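Local coordinates for protein endoglucanase (Uncultured bacterium, PDB 3X17) that probably hydrolyses internal beta-1,4-glucosidic bonds of cellulose, as a family 9 endoglucanase with an N-terminal Ig-like domain, at residues P27-Q32 and A461-L466; D118-A123 and F551-F556; L194-E199 and A380-F385; Y198-Q203 and L446-H451. One frame throughout, in Å; residues are numbered along the deposited sequence.

Overall arrangement
Contact 1 joins the N-terminal Ig-like domain to the (alpha/alpha)6 barrel, and contacts 2, 3 and 4 lie within the barrel. Contact 1 meets contact 2 where Leu463 CB packs on Phe556 CZ at 3.4 Å. It also meets contact 4, with Ala461 CB 3.5 Å from Leu446 CD1. Contact 2 is tied to contact 4 by a probable hydrogen bond of 2.7 Å between His555 ND1 and Tyr201 OH, and by packing of Phe551 on Leu200. Contacts 3 and 4 share helix 184-200, and their centres are about 9 Å apart. Contacts 1 and 3 do not touch, with centres about 22 Å apart. A bound calcium ion lies about 12 Å from the side chain of Leu382 in contact 3.

Contact 1 of 4, residues P27-Q32 and A461-L466; sequences PATPKQ and AALAQL
The flat amide of Gln32 brings its nitrogen end up to Ala464. NE2 lies 4.0 Å from Ala464 CA and about as far from its methyl group. At the other end of the amide, OE1 is hydrogen-bonded to Arg85. The ring of Pro30 also turns toward the helix, and its CD faces Leu463 CD2 at 4.2 Å. This is the seam between two domains: a loop of the N-terminal Ig-like domain, leading into strand 32-37, lies against helix 456-469 of the (alpha/alpha)6 barrel. Leu463 fills the middle. Its CG is anti to the backbone N (chi1 176°), and its CD2 methyl reaches into the loop. There CD2 meets Thr29 OG1 at 3.6 Å and Thr29 CB at 3.7 Å, the two side chains crossing at about a right angle. Thr29 OG1 also donates a hydrogen bond of 3.0 Å to Pro30 O, from 34° off the carbonyl plane. An alanine in place of Thr29 would lack this hydroxyl, and would probably leave Pro30 O without that donor and Leu463 CD2 with a small gap where OG1 had packed. Lys31 points away from the helix. Its NZ ties the loop together by donating to Pro27 O, Thr29 O and, within the same domain, Thr89 O. The main polar link to the helix is from Gln32 NE2 to Asp467. A water adds to it: Gln32 NE2 donates to the water weakly, and the water donates to Ala464 O at 2.7 Å.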
# COMPACT_ATOMS: atom_id res chain seq x y z
N PRO A 27 -17.90 14.98 -2.82
CA PRO A 27 -18.56 16.03 -3.62
C PRO A 27 -17.60 16.97 -4.36
O PRO A 27 -17.88 17.40 -5.48
CB PRO A 27 -19.40 16.78 -2.59
CG PRO A 27 -19.62 15.79 -1.45
CD PRO A 27 -18.50 14.80 -1.48
N ALA A 28 -16.42 17.22 -3.80
CA ALA A 28 -15.55 18.25 -4.35
C ALA A 28 -14.69 17.78 -5.52
O ALA A 28 -13.92 18.55 -6.08
CB ALA A 28 -14.69 18.86 -3.26
N THR A 29 -14.73 16.49 -5.83
CA THR A 29 -13.72 15.97 -6.71
C THR A 29 -14.28 15.71 -8.09
O THR A 29 -15.50 15.60 -8.25
CB THR A 29 -13.09 14.67 -6.16
OG1 THR A 29 -13.95 13.55 -6.43
CG2 THR A 29 -12.87 14.79 -4.65
N PRO A 30 -13.38 15.59 -9.08
CA PRO A 30 -13.77 15.06 -10.39
C PRO A 30 -14.39 13.68 -10.27
O PRO A 30 -14.10 12.96 -9.33
CB PRO A 30 -12.45 15.00 -11.16
CG PRO A 30 -11.48 15.87 -10.36
CD PRO A 30 -11.93 15.78 -8.94
N LYS A 31 -15.33 13.36 -11.15
CA LYS A 31 -16.11 12.12 -11.01
C LYS A 31 -16.24 11.43 -12.36
O LYS A 31 -17.01 11.88 -13.22
CB LYS A 31 -17.48 12.40 -10.39
CG LYS A 31 -17.47 13.30 -9.14
CD LYS A 31 -18.90 13.53 -8.61
CE LYS A 31 -18.92 14.44 -7.35
NZ LYS A 31 -18.21 15.76 -7.52
N GLN A 32 -15.41 10.42 -12.60
CA GLN A 32 -15.36 9.76 -13.91
C GLN A 32 -16.34 8.58 -14.00
O GLN A 32 -16.61 7.91 -13.00
CB GLN A 32 -13.94 9.29 -14.23
CG GLN A 32 -13.35 8.31 -13.19
CD GLN A 32 -11.93 7.88 -13.56
OE1 GLN A 32 -11.64 7.55 -14.72
NE2 GLN A 32 -11.03 7.86 -12.56
N ALA A 461 -4.88 12.71 -10.97
CA ALA A 461 -4.23 11.47 -11.35
C ALA A 461 -4.09 10.54 -10.16
O ALA A 461 -4.18 9.33 -10.32
CB ALA A 461 -2.87 11.73 -12.01
N ALA A 462 -3.81 11.08 -8.97
CA ALA A 462 -3.75 10.28 -7.76
C ALA A 462 -5.13 9.71 -7.43
O ALA A 462 -5.27 8.52 -7.11
CB ALA A 462 -3.23 11.13 -6.58
N LEU A 463 -6.16 10.55 -7.50
CA LEU A 463 -7.52 10.06 -7.23
C LEU A 463 -7.85 8.89 -8.15
O LEU A 463 -8.51 7.93 -7.74
CB LEU A 463 -8.57 11.16 -7.44
CG LEU A 463 -10.03 10.75 -7.28
CD1 LEU A 463 -10.26 10.15 -5.85
CD2 LEU A 463 -10.92 11.99 -7.45
N ALA A 464 -7.39 8.99 -9.38
CA ALA A 464 -7.66 7.98 -10.39
C ALA A 464 -7.11 6.60 -9.98
O ALA A 464 -7.52 5.56 -10.53
CB ALA A 464 -7.07 8.41 -11.73
N GLN A 465 -6.16 6.58 -9.05
CA GLN A 465 -5.61 5.30 -8.56
C GLN A 465 -6.54 4.63 -7.54
O GLN A 465 -6.72 3.41 -7.56
CB GLN A 465 -4.22 5.47 -7.96
CG GLN A 465 -3.26 6.12 -8.91
CD GLN A 465 -3.44 5.60 -10.32
OE1 GLN A 465 -3.50 4.37 -10.55
NE2 GLN A 465 -3.55 6.54 -11.30
N LEU A 466 -7.17 5.45 -6.71
CA LEU A 466 -8.30 4.98 -5.92
C LEU A 466 -9.47 4.52 -6.78
O LEU A 466 -10.00 3.44 -6.55
CB LEU A 466 -8.74 6.03 -4.90
CG LEU A 466 -7.74 6.41 -3.81
CD1 LEU A 466 -8.19 7.68 -3.11
CD2 LEU A 466 -7.69 5.29 -2.76
O HOH W 1 -9.09 5.52 -12.77

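Contact 2 of 4, residues D118-A123 and F551-F556; sequences DVLYAA and FVAAHF
Leu120 holds CG anti to its backbone N (chi1 -178°), and this carries both of its methyl groups to Ala554. CD1 sits 4.0 Å from Ala554 CB, and CD2 sits 4.1 Å from Ala554 CA. Both methyls of the leucine rest on the same side of Ala554, CD1 by its methyl and CD2 by its CA. Val119 has CG1 anti to its own N (chi1 171°), and that branch meets Ala553 CB at 4.1 Å. The Ala553 methyl also comes close to the backbone of the opposing helix, 4.2 Å from Leu120 N. Small residues on helix 551-556 bring the backbones near: Leu120 CA and Ala553 CA are 5.5 Å apart. All four touching residues are buried, and the contact is apolar throughout. Phe205, from a loop, covers Leu120 and Ala554. The far side of helix 543-558 is used too, with Val552 and Phe556 packing on helix 456-469. The axes of the two short segments approach to 8.8 Å at a crossing angle of -151°, so the two helical segments run roughly antiparallel. The pairing joins the first helix of the catalytic domain to the last helix of the chain, consistent with closure of the (alpha/alpha)6 barrel.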
# COMPACT_ATOMS: atom_id res chain seq x y z
N ASP A 118 -14.65 6.10 5.04
CA ASP A 118 -14.92 4.69 5.23
C ASP A 118 -13.86 3.82 4.56
O ASP A 118 -13.55 2.75 5.07
CB ASP A 118 -16.31 4.33 4.68
CG ASP A 118 -17.41 5.09 5.38
OD1 ASP A 118 -17.45 5.09 6.63
OD2 ASP A 118 -18.12 5.84 4.68
N VAL A 119 -13.38 4.23 3.40
CA VAL A 119 -12.28 3.51 2.74
C VAL A 119 -11.03 3.52 3.64
O VAL A 119 -10.46 2.47 3.92
CB VAL A 119 -11.91 4.14 1.37
CG1 VAL A 119 -10.64 3.53 0.84
CG2 VAL A 119 -13.02 3.97 0.39
N LEU A 120 -10.60 4.71 4.04
CA LEU A 120 -9.50 4.87 5.01
C LEU A 120 -9.67 3.97 6.24
O LEU A 120 -8.73 3.28 6.65
CB LEU A 120 -9.39 6.32 5.46
CG LEU A 120 -8.26 6.66 6.44
CD1 LEU A 120 -6.89 6.23 5.87
CD2 LEU A 120 -8.27 8.17 6.80
N TYR A 121 -10.85 4.00 6.85
CA TYR A 121 -11.17 3.16 8.01
C TYR A 121 -10.86 1.69 7.73
O TYR A 121 -10.22 1.01 8.51
CB TYR A 121 -12.66 3.32 8.37
CG TYR A 121 -13.13 2.46 9.53
CD1 TYR A 121 -12.92 2.85 10.85
CD2 TYR A 121 -13.84 1.28 9.30
CE1 TYR A 121 -13.35 2.05 11.91
CE2 TYR A 121 -14.32 0.48 10.36
CZ TYR A 121 -14.08 0.89 11.66
OH TYR A 121 -14.52 0.12 12.72
N ALA A 122 -11.40 1.18 6.63
CA ALA A 122 -11.35 -0.24 6.39
C ALA A 122 -9.88 -0.62 6.15
O ALA A 122 -9.40 -1.66 6.63
CB ALA A 122 -12.21 -0.59 5.14
N ALA A 123 -9.20 0.19 5.35
CA ALA A 123 -7.83 -0.12 4.96
C ALA A 123 -6.92 -0.07 6.16
O ALA A 123 -6.03 -0.88 6.26
CB ALA A 123 -7.34 0.85 3.89
N PHE A 551 -2.33 5.77 2.60
CA PHE A 551 -1.80 7.11 2.26
C PHE A 551 -2.69 7.89 1.29
O PHE A 551 -3.12 9.02 1.58
CB PHE A 551 -0.36 7.03 1.74
CG PHE A 551 0.27 8.40 1.51
CD1 PHE A 551 0.10 9.06 0.30
CD2 PHE A 551 0.99 9.03 2.51
CE1 PHE A 551 0.68 10.30 0.08
CE2 PHE A 551 1.55 10.27 2.30
CZ PHE A 551 1.41 10.91 1.08
N VAL A 552 -3.02 7.27 0.16
CA VAL A 552 -3.76 7.99 -0.86
C VAL A 552 -5.20 8.26 -0.41
O VAL A 552 -5.70 9.38 -0.57
CB VAL A 552 -3.70 7.29 -2.25
CG1 VAL A 552 -4.43 8.12 -3.29
CG2 VAL A 552 -2.25 7.13 -2.68
N ALA A 553 -5.76 7.31 0.33
CA ALA A 553 -7.11 7.45 0.83
C ALA A 553 -7.16 8.60 1.84
O ALA A 553 -8.13 9.38 1.87
CB ALA A 553 -7.57 6.15 1.47
N ALA A 554 -6.12 8.69 2.67
CA ALA A 554 -6.08 9.75 3.69
C ALA A 554 -6.03 11.15 3.06
O ALA A 554 -6.67 12.08 3.55
CB ALA A 554 -4.91 9.54 4.65
N HIS A 555 -5.31 11.29 1.95
CA HIS A 555 -5.33 12.54 1.19
C HIS A 555 -6.77 12.96 0.83
O HIS A 555 -7.15 14.12 1.02
CB HIS A 555 -4.47 12.45 -0.07
CG HIS A 555 -4.45 13.72 -0.86
ND1 HIS A 555 -3.47 14.69 -0.70
CD2 HIS A 555 -5.33 14.22 -1.77
CE1 HIS A 555 -3.74 15.71 -1.49
NE2 HIS A 555 -4.86 15.46 -2.14
N PHE A 556 -7.57 12.03 0.33
CA PHE A 556 -8.89 12.40 -0.12
C PHE A 556 -9.96 12.37 0.98
O PHE A 556 -11.05 12.90 0.79
CB PHE A 556 -9.27 11.58 -1.33
CG PHE A 556 -8.49 11.94 -2.57
CD1 PHE A 556 -8.76 13.11 -3.25
CD2 PHE A 556 -7.37 11.20 -2.94
CE1 PHE A 556 -8.02 13.46 -4.37
CE2 PHE A 556 -6.64 11.53 -4.06
CZ PHE A 556 -6.99 12.67 -4.80

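Contact 3 of 4, residues L194-E199 and A380-F385; sequences LLKAYE and AALGYF
Lys196 points its CB toward helix 381-390, and its side chain runs alongside that helix, passing Leu382 first and Phe385 next. CG is anti to the backbone N (chi1 -158°) and lies 4.3 Å from Leu382 CD2, the methyl that swings over to meet it. The chain then bends at chi2 (56°), which brings CD and the atoms beyond it round to Phe385. CE arrives at the edge of the Phe385 ring, near its plane. It is 3.6 Å from CD2 of that ring and 3.7 Å from CE2. The approach is therefore to the rim of the ring and not over its face. Lys196 NZ follows, 4.0 Å from Phe385 CD2. The contact joins two helices of the (alpha/alpha)6 barrel, 184-200 and 381-390, well apart in sequence. Phe385 continues the packing beyond the lysine by stacking on Phe448 of helix 435-452. At the tip, Lys196 NZ is gripped by two carboxylates. One is Glu199, a turn further along the same helix, whose OE1 forms a salt bridge of 2.7 Å and is met from above the carboxylate plane. The other is Asp386, next to Phe385, so a charge pair spans the two helices beside the apolar contact. A leucine in place of Lys196 would remove the ammonium group and would probably leave Asp386 without its mate in this buried spot. Glu199 OE1 has a second partner in Arg287 of helix 272-288, so its negative charge is probably shared between the lysine and the arginine.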
# COMPACT_ATOMS: atom_id res chain seq x y z
N LEU A 194 2.48 4.41 6.79
CA LEU A 194 1.38 4.83 7.66
C LEU A 194 1.76 6.10 8.43
O LEU A 194 0.95 7.02 8.60
CB LEU A 194 0.94 3.71 8.61
CG LEU A 194 0.56 2.37 7.96
CD1 LEU A 194 0.21 1.35 9.07
CD2 LEU A 194 -0.62 2.47 6.95
N LEU A 195 3.02 6.17 8.85
CA LEU A 195 3.46 7.31 9.64
C LEU A 195 3.35 8.57 8.80
O LEU A 195 2.92 9.63 9.29
CB LEU A 195 4.91 7.13 10.10
CG LEU A 195 5.14 6.35 11.40
CD1 LEU A 195 6.63 6.10 11.56
CD2 LEU A 195 4.59 7.10 12.63
N LYS A 196 3.72 8.46 7.53
CA LYS A 196 3.74 9.61 6.63
C LYS A 196 2.32 10.05 6.30
O LYS A 196 2.06 11.23 6.13
CB LYS A 196 4.47 9.22 5.34
CG LYS A 196 5.01 10.38 4.55
CD LYS A 196 5.96 11.24 5.40
CE LYS A 196 5.97 12.65 4.82
NZ LYS A 196 6.64 13.59 5.78
N ALA A 197 1.43 9.07 6.10
CA ALA A 197 0.01 9.36 5.98
C ALA A 197 -0.46 10.23 7.15
O ALA A 197 -1.22 11.18 6.97
CB ALA A 197 -0.80 8.08 5.92
N TYR A 198 -0.12 9.81 8.36
CA TYR A 198 -0.57 10.53 9.52
C TYR A 198 0.06 11.91 9.58
O TYR A 198 -0.62 12.89 9.81
CB TYR A 198 -0.31 9.79 10.83
CG TYR A 198 -0.60 10.69 12.02
CD1 TYR A 198 -1.91 10.88 12.48
CD2 TYR A 198 0.41 11.48 12.58
CE1 TYR A 198 -2.19 11.73 13.53
CE2 TYR A 198 0.12 12.39 13.59
CZ TYR A 198 -1.17 12.51 14.06
OH TYR A 198 -1.42 13.39 15.06
N GLU A 199 1.36 11.98 9.33
CA GLU A 199 2.09 13.24 9.38
C GLU A 199 1.53 14.29 8.42
O GLU A 199 1.43 15.46 8.76
CB GLU A 199 3.57 12.99 9.04
CG GLU A 199 4.48 14.18 9.32
CD GLU A 199 5.93 13.79 9.32
OE1 GLU A 199 6.36 13.04 8.41
OE2 GLU A 199 6.66 14.25 10.23
N ALA A 380 13.62 4.91 -0.78
CA ALA A 380 14.33 6.17 -0.62
C ALA A 380 13.51 7.44 -0.97
O ALA A 380 13.91 8.52 -0.58
CB ALA A 380 15.68 6.15 -1.39
N ALA A 381 12.37 7.30 -1.66
CA ALA A 381 11.55 8.48 -1.95
C ALA A 381 11.11 9.17 -0.67
O ALA A 381 10.93 10.40 -0.65
CB ALA A 381 10.34 8.11 -2.78
N LEU A 382 10.88 8.39 0.39
CA LEU A 382 10.53 8.97 1.68
C LEU A 382 11.69 9.82 2.23
O LEU A 382 11.49 10.82 2.93
CB LEU A 382 10.19 7.87 2.69
CG LEU A 382 8.97 6.97 2.42
CD1 LEU A 382 8.87 5.81 3.43
CD2 LEU A 382 7.65 7.75 2.42
N GLY A 383 12.90 9.44 1.88
CA GLY A 383 14.05 10.21 2.33
C GLY A 383 14.13 11.50 1.53
O GLY A 383 14.33 12.57 2.10
N TYR A 384 14.00 11.39 0.21
CA TYR A 384 13.94 12.58 -0.64
C TYR A 384 12.94 13.58 -0.07
O TYR A 384 13.28 14.74 0.15
CB TYR A 384 13.48 12.20 -2.05
CG TYR A 384 14.60 11.77 -2.96
CD1 TYR A 384 15.11 10.48 -2.92
CD2 TYR A 384 15.06 12.64 -3.95
CE1 TYR A 384 16.12 10.07 -3.82
CE2 TYR A 384 16.03 12.24 -4.84
CZ TYR A 384 16.58 10.98 -4.76
OH TYR A 384 17.53 10.62 -5.69
N PHE A 385 11.73 13.10 0.22
CA PHE A 385 10.64 13.98 0.61
C PHE A 385 10.88 14.58 1.98
O PHE A 385 10.58 15.74 2.21
CB PHE A 385 9.30 13.24 0.59
CG PHE A 385 8.09 14.14 0.70
CD1 PHE A 385 7.67 14.93 -0.39
CD2 PHE A 385 7.40 14.24 1.90
CE1 PHE A 385 6.60 15.80 -0.26
CE2 PHE A 385 6.29 15.07 2.02
CZ PHE A 385 5.88 15.85 0.92

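Contact 4 of 4, residues Y198-Q203 and L446-H451; sequences YELYPQ and LLFAHH
Tyr201 OH forms a hydrogen bond with His555 ND1 of helix 543-558, and the same hydroxyl brushes Leu447 CD1 at 4.1 Å. The tyrosine is the first residue to leave the helical conformation after helix 184-200. One face of its ring is covered by the preceding residue: Leu200 CB stands 3.8 Å above the plane, over the centre. Leu200 carries most of the contact. Its CG is anti to the carbonyl carbon (chi1 -76°), and its two methyls part from there. CD2 lies 3.7 Å from His451 NE2, set obliquely to that ring. CD1 comes to the edge of the Phe448 ring, near its plane, 4.5 Å from CE1. With CG anti to its backbone N (chi1 -173°), His451 extends its ring from helix 435-452 to Leu200 CD2. It lies at the exposed border of the patch, while Leu447 and Phe448 are buried. Phe551, also from helix 543-558, closes in on Leu200 and sets its ring edge-to-face with Tyr201. The C-terminal end of helix 184-200 is thus packed against the last turns of helix 435-452, a helix-to-helix contact within the (alpha/alpha)6 barrel of family 9 glycoside hydrolases.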
# COMPACT_ATOMS: atom_id res chain seq x y z
N TYR A 198 -0.12 9.81 8.36
CA TYR A 198 -0.57 10.53 9.52
C TYR A 198 0.06 11.91 9.58
O TYR A 198 -0.62 12.89 9.81
CB TYR A 198 -0.31 9.79 10.83
CG TYR A 198 -0.60 10.69 12.02
CD1 TYR A 198 -1.91 10.88 12.48
CD2 TYR A 198 0.41 11.48 12.58
CE1 TYR A 198 -2.19 11.73 13.53
CE2 TYR A 198 0.12 12.39 13.59
CZ TYR A 198 -1.17 12.51 14.06
OH TYR A 198 -1.42 13.39 15.06
N GLU A 199 1.36 11.98 9.33
CA GLU A 199 2.09 13.24 9.38
C GLU A 199 1.53 14.29 8.42
O GLU A 199 1.43 15.46 8.76
CB GLU A 199 3.57 12.99 9.04
CG GLU A 199 4.48 14.18 9.32
CD GLU A 199 5.93 13.79 9.32
OE1 GLU A 199 6.36 13.04 8.41
OE2 GLU A 199 6.66 14.25 10.23
N LEU A 200 1.23 13.89 7.20
CA LEU A 200 0.70 14.80 6.19
C LEU A 200 -0.79 15.05 6.37
O LEU A 200 -1.25 16.15 6.11
CB LEU A 200 1.01 14.29 4.77
CG LEU A 200 2.47 14.52 4.35
CD1 LEU A 200 2.78 13.84 3.00
CD2 LEU A 200 2.80 16.06 4.34
N TYR A 201 -1.53 14.09 6.90
CA TYR A 201 -2.99 14.23 7.01
C TYR A 201 -3.54 13.93 8.40
O TYR A 201 -4.45 13.13 8.55
CB TYR A 201 -3.67 13.34 5.96
CG TYR A 201 -3.06 13.46 4.57
CD1 TYR A 201 -3.17 14.63 3.84
CD2 TYR A 201 -2.37 12.40 4.00
CE1 TYR A 201 -2.60 14.75 2.58
CE2 TYR A 201 -1.83 12.49 2.73
CZ TYR A 201 -1.93 13.67 2.03
OH TYR A 201 -1.39 13.75 0.77
N PRO A 202 -3.00 14.60 9.43
CA PRO A 202 -3.35 14.29 10.83
C PRO A 202 -4.84 14.47 11.11
O PRO A 202 -5.40 13.82 12.01
CB PRO A 202 -2.53 15.30 11.65
CG PRO A 202 -2.22 16.44 10.69
CD PRO A 202 -2.12 15.77 9.30
N GLN A 203 -5.50 15.33 10.32
CA GLN A 203 -6.91 15.62 10.56
C GLN A 203 -7.82 14.47 10.08
O GLN A 203 -8.95 14.32 10.56
CB GLN A 203 -7.32 16.98 9.94
CG GLN A 203 -7.20 17.08 8.41
CD GLN A 203 -5.75 17.13 7.89
OE1 GLN A 203 -4.79 16.93 8.64
NE2 GLN A 203 -5.59 17.41 6.60
N LEU A 446 2.86 11.35 -7.19
CA LEU A 446 2.06 12.50 -7.65
C LEU A 446 1.70 13.43 -6.50
O LEU A 446 1.93 14.63 -6.57
CB LEU A 446 0.78 12.06 -8.37
CG LEU A 446 1.02 11.27 -9.66
CD1 LEU A 446 -0.24 10.48 -10.03
CD2 LEU A 446 1.42 12.22 -10.79
N LEU A 447 1.25 12.85 -5.38
CA LEU A 447 0.92 13.66 -4.24
C LEU A 447 2.13 14.32 -3.60
O LEU A 447 1.99 15.38 -3.01
CB LEU A 447 0.12 12.86 -3.21
CG LEU A 447 -1.29 12.43 -3.64
CD1 LEU A 447 -1.93 11.52 -2.59
CD2 LEU A 447 -2.19 13.63 -3.96
N PHE A 448 3.30 13.68 -3.65
CA PHE A 448 4.49 14.34 -3.09
C PHE A 448 4.78 15.64 -3.87
O PHE A 448 5.08 16.67 -3.28
CB PHE A 448 5.72 13.44 -3.17
CG PHE A 448 5.78 12.35 -2.10
CD1 PHE A 448 4.96 12.39 -0.98
CD2 PHE A 448 6.69 11.31 -2.22
CE1 PHE A 448 5.03 11.39 -0.00
CE2 PHE A 448 6.80 10.32 -1.22
CZ PHE A 448 5.96 10.36 -0.12
N ALA A 449 4.75 15.53 -5.20
CA ALA A 449 5.01 16.65 -6.09
C ALA A 449 3.94 17.73 -5.93
O ALA A 449 4.26 18.89 -5.70
CB ALA A 449 5.08 16.15 -7.57
N HIS A 450 2.69 17.30 -5.89
CA HIS A 450 1.58 18.18 -5.55
C HIS A 450 1.82 18.96 -4.26
O HIS A 450 1.39 20.11 -4.12
CB HIS A 450 0.28 17.38 -5.44
CG HIS A 450 -0.91 18.22 -5.08
ND1 HIS A 450 -1.42 19.19 -5.93
CD2 HIS A 450 -1.67 18.26 -3.97
CE1 HIS A 450 -2.49 19.73 -5.37
NE2 HIS A 450 -2.64 19.22 -4.16
N HIS A 451 2.46 18.32 -3.29
CA HIS A 451 2.68 18.95 -2.01
C HIS A 451 3.75 20.06 -2.11
O HIS A 451 3.67 21.07 -1.40
CB HIS A 451 3.06 17.91 -0.96
CG HIS A 451 3.14 18.47 0.42
ND1 HIS A 451 4.28 19.09 0.90
CD2 HIS A 451 2.21 18.59 1.40
CE1 HIS A 451 4.05 19.55 2.12
NE2 HIS A 451 2.80 19.27 2.44